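PDB 1YW4: succinylglutamate desuccinylase from Chromobacterium violaceum, which probably hydrolyses N-succinylglutamate to succinate and glutamate, the last step of arginine degradation by the AST pathway, with one bound zinc ion per subunit. Local coordinates for residues Y146-A151 and F211-G216. Numbering follows the deposited sequence.
With ZN (zinc ion), chain C.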
ATOM      1  N   TYR A 146      10.242   6.576 -23.371  1.00  9.13           N
ATOM      2  CA  TYR A 146      11.015   7.019 -22.226  1.00  8.73           C
ATOM      3  C   TYR A 146      11.158   8.519 -22.376  1.00  9.10           C
ATOM      4  O   TYR A 146      11.758   9.020 -23.334  1.00  9.45           O
ATOM      5  CB  TYR A 146      12.391   6.355 -22.198  1.00 11.23           C
ATOM      6  CG  TYR A 146      12.309   4.845 -22.209  1.00 13.54           C
ATOM      7  CD1 TYR A 146      11.810   4.143 -21.108  1.00 13.77           C
ATOM      8  CD2 TYR A 146      12.675   4.127 -23.344  1.00 14.06           C
ATOM      9  CE1 TYR A 146      11.673   2.753 -21.144  1.00 17.60           C
ATOM     10  CE2 TYR A 146      12.545   2.742 -23.395  1.00 18.24           C
ATOM     11  CZ  TYR A 146      12.043   2.062 -22.296  1.00 19.30           C
ATOM     12  OH  TYR A 146      11.899   0.694 -22.354  1.00 20.58           O
ATOM     13  N   ASP A 147      10.534   9.230 -21.447  1.00 10.33           N
ATOM     14  CA  ASP A 147      10.593  10.676 -21.434  1.00 11.53           C
ATOM     15  C   ASP A 147      11.727  10.954 -20.444  1.00 10.33           C
ATOM     16  O   ASP A 147      11.600  10.707 -19.245  1.00 12.96           O
ATOM     17  CB  ASP A 147       9.257  11.250 -20.964  1.00 10.71           C
ATOM     18  CG  ASP A 147       9.232  12.756 -21.019  1.00 13.34           C
ATOM     19  OD1 ASP A 147       9.947  13.314 -21.889  1.00 11.59           O
ATOM     20  OD2 ASP A 147       8.506  13.370 -20.206  1.00 10.59           O
ATOM     21  N   LEU A 148      12.841  11.443 -20.980  1.00 10.56           N
ATOM     22  CA  LEU A 148      14.062  11.711 -20.223  1.00 10.57           C
ATOM     23  C   LEU A 148      14.158  13.095 -19.578  1.00  9.89           C
ATOM     24  O   LEU A 148      14.059  14.106 -20.258  1.00  9.68           O
ATOM     25  CB  LEU A 148      15.262  11.492 -21.147  1.00  9.97           C
ATOM     26  CG  LEU A 148      15.146  10.272 -22.068  1.00 10.69           C
ATOM     27  CD1 LEU A 148      16.433  10.080 -22.887  1.00 11.82           C
ATOM     28  CD2 LEU A 148      14.880   9.039 -21.212  1.00 13.68           C
ATOM     29  N   HIS A 149      14.394  13.115 -18.266  1.00  9.00           N
ATOM     30  CA  HIS A 149      14.486  14.350 -17.503  1.00 11.76           C
ATOM     31  C   HIS A 149      15.678  14.363 -16.543  1.00 11.81           C
ATOM     32  O   HIS A 149      16.293  13.327 -16.280  1.00 11.64           O
ATOM     33  CB  HIS A 149      13.214  14.531 -16.652  1.00 10.48           C
ATOM     34  CG  HIS A 149      11.962  14.738 -17.450  1.00 11.59           C
ATOM     35  ND1 HIS A 149      11.293  15.942 -17.484  1.00 13.22           N
ATOM     36  CD2 HIS A 149      11.240  13.887 -18.218  1.00 10.69           C
ATOM     37  CE1 HIS A 149      10.213  15.827 -18.235  1.00 12.25           C
ATOM     38  NE2 HIS A 149      10.157  14.589 -18.693  1.00 14.27           N
ATOM     39  N   THR A 150      16.012  15.551 -16.051  1.00 13.98           N
ATOM     40  CA  THR A 150      17.038  15.729 -15.021  1.00 14.68           C
ATOM     41  C   THR A 150      16.400  16.788 -14.123  1.00 16.60           C
ATOM     42  O   THR A 150      15.355  17.344 -14.471  1.00 16.59           O
ATOM     43  CB  THR A 150      18.438  16.187 -15.554  1.00 14.77           C
ATOM     44  OG1 THR A 150      18.300  17.261 -16.490  1.00 13.38           O
ATOM     45  CG2 THR A 150      19.180  15.007 -16.200  1.00 14.04           C
ATOM     46  N   ALA A 151      16.995  17.061 -12.967  1.00 17.59           N
ATOM     47  CA  ALA A 151      16.395  18.026 -12.049  1.00 15.92           C
ATOM     48  C   ALA A 151      17.412  18.797 -11.223  1.00 16.17           C
ATOM     49  O   ALA A 151      18.537  18.354 -11.055  1.00 13.57           O
ATOM     50  CB  ALA A 151      15.413  17.299 -11.108  1.00 17.46           C
ATOM     51  N   PHE A 211       7.364   5.771 -19.519  1.00 15.16           N
ATOM     52  CA  PHE A 211       7.891   6.154 -18.221  1.00 15.41           C
ATOM     53  C   PHE A 211       8.567   7.525 -18.280  1.00 14.03           C
ATOM     54  O   PHE A 211       9.064   7.939 -19.323  1.00 11.47           O
ATOM     55  CB  PHE A 211       8.929   5.127 -17.733  1.00 18.12           C
ATOM     56  CG  PHE A 211       8.496   3.690 -17.883  1.00 20.18           C
ATOM     57  CD1 PHE A 211       8.668   3.021 -19.088  1.00 20.91           C
ATOM     58  CD2 PHE A 211       7.898   3.015 -16.826  1.00 22.56           C
ATOM     59  CE1 PHE A 211       8.249   1.698 -19.244  1.00 20.36           C
ATOM     60  CE2 PHE A 211       7.474   1.688 -16.971  1.00 24.02           C
ATOM     61  CZ  PHE A 211       7.653   1.034 -18.186  1.00 23.12           C
ATOM     62  N   THR A 212       8.557   8.232 -17.157  1.00 14.61           N
ATOM     63  CA  THR A 212       9.248   9.511 -17.058  1.00 14.89           C
ATOM     64  C   THR A 212      10.517   9.077 -16.316  1.00 15.43           C
ATOM     65  O   THR A 212      10.424   8.429 -15.265  1.00 15.38           O
ATOM     66  CB  THR A 212       8.482  10.534 -16.174  1.00 15.66           C
ATOM     67  OG1 THR A 212       7.229  10.869 -16.782  1.00 17.40           O
ATOM     68  CG2 THR A 212       9.307  11.798 -15.993  1.00 14.07           C
ATOM     69  N   LEU A 213      11.688   9.389 -16.868  1.00 14.33           N
ATOM     70  CA  LEU A 213      12.953   9.016 -16.233  1.00 15.07           C
ATOM     71  C   LEU A 213      13.732  10.224 -15.721  1.00 14.05           C
ATOM     72  O   LEU A 213      14.115  11.086 -16.494  1.00 14.69           O
ATOM     73  CB  LEU A 213      13.855   8.239 -17.206  1.00 15.66           C
ATOM     74  CG  LEU A 213      13.293   6.966 -17.853  1.00 16.97           C
ATOM     75  CD1 LEU A 213      14.375   6.265 -18.677  1.00 14.50           C
ATOM     76  CD2 LEU A 213      12.760   6.052 -16.785  1.00 14.74           C
ATOM     77  N   GLU A 214      13.939  10.284 -14.409  1.00 16.30           N
ATOM     78  CA  GLU A 214      14.716  11.356 -13.785  1.00 15.57           C
ATOM     79  C   GLU A 214      16.097  10.730 -13.675  1.00 14.78           C
ATOM     80  O   GLU A 214      16.348   9.929 -12.777  1.00 16.42           O
ATOM     81  CB  GLU A 214      14.160  11.679 -12.397  1.00 17.40           C
ATOM     82  CG  GLU A 214      12.844  12.445 -12.399  1.00 19.65           C
ATOM     83  CD  GLU A 214      12.996  13.866 -12.928  1.00 22.63           C
ATOM     84  OE1 GLU A 214      14.073  14.460 -12.736  1.00 22.70           O
ATOM     85  OE2 GLU A 214      12.033  14.391 -13.518  1.00 22.25           O
ATOM     86  N   LEU A 215      16.982  11.091 -14.601  1.00 15.93           N
ATOM     87  CA  LEU A 215      18.326  10.526 -14.678  1.00 16.49           C
ATOM     88  C   LEU A 215      19.426  11.224 -13.885  1.00 17.00           C
ATOM     89  O   LEU A 215      20.541  10.721 -13.829  1.00 18.14           O
ATOM     90  CB  LEU A 215      18.725  10.441 -16.154  1.00 17.25           C
ATOM     91  CG  LEU A 215      17.729   9.641 -16.994  1.00 18.35           C
ATOM     92  CD1 LEU A 215      17.990   9.836 -18.490  1.00 19.89           C
ATOM     93  CD2 LEU A 215      17.841   8.181 -16.597  1.00 20.06           C
ATOM     94  N   GLY A 216      19.127  12.367 -13.273  1.00 19.69           N
ATOM     95  CA  GLY A 216      20.152  13.055 -12.509  1.00 18.89           C
ATOM     96  C   GLY A 216      20.029  14.565 -12.346  1.00 18.83           C
ATOM     97  O   GLY A 216      18.931  15.134 -12.353  1.00 18.10           O
TER
HETATM   98 ZN    ZN C 501      11.893  17.675 -16.045  1.00 28.91          ZN
HETATM   99  O   HOH W   1       6.474  12.512 -18.854  1.00  9.78           O
HETATM  100  O   HOH W   2      12.683  17.042 -13.947  1.00 15.54           O
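Phe211 lays its ring beside that of Tyr146, edges adjoining and neither ring over the other, with the planes 13° apart and CD1 lying 3.7 Å from CE1 of Tyr146. Its carbonyl accepts the N-H of Asp147, opening a parallel ladder between two neighbouring strands of the catalytic domain. The side chains of Phe211 and Leu213 lie on the face that helix 174-181 covers. Thr212 turns to the other face. Its CG2, anti to the backbone N, sits 3.6 Å from His149 CD2, while OG1 hydrogen-bonds to Ser199 OG and to a water shared with Asp147 OD2. Leu213 is gripped through both backbone polar atoms, N by Asp147 O and O by His149 N, and its CD1 packs 3.8 Å from Leu148 CD2, alongside Tyr146 CB. Glu214, the predicted active-site residue, bends at chi2 (-68°) and brings OE2 to 3.4 Å from His149 CB; OE1 meets Ala151 CB. OE2 also accepts a hydrogen bond of 2.8 Å from the zinc-bound water. Leu215 N then bonds to His149 O, and at Gly216, where the chain bends away from the strand, the carbonyl O takes the N-H of Ala151.

His149 ND1 binds zinc at 2.3 Å, with His56 and Glu59 completing the protein ligands. Its NE2 donates to Asp147 OD2 over 2.5 Å, from well above the carboxylate plane. With both nitrogens held, the ring's rotation is fixed; Asp147 is the second-shell residue, its OD1 held by Ser52. With Glu214 OE2 and Thr150 O both accepting from the metal-bound water, the arrangement is consistent with carboxylate-assisted, zinc-activated water attack, as in related zinc carboxypeptidases.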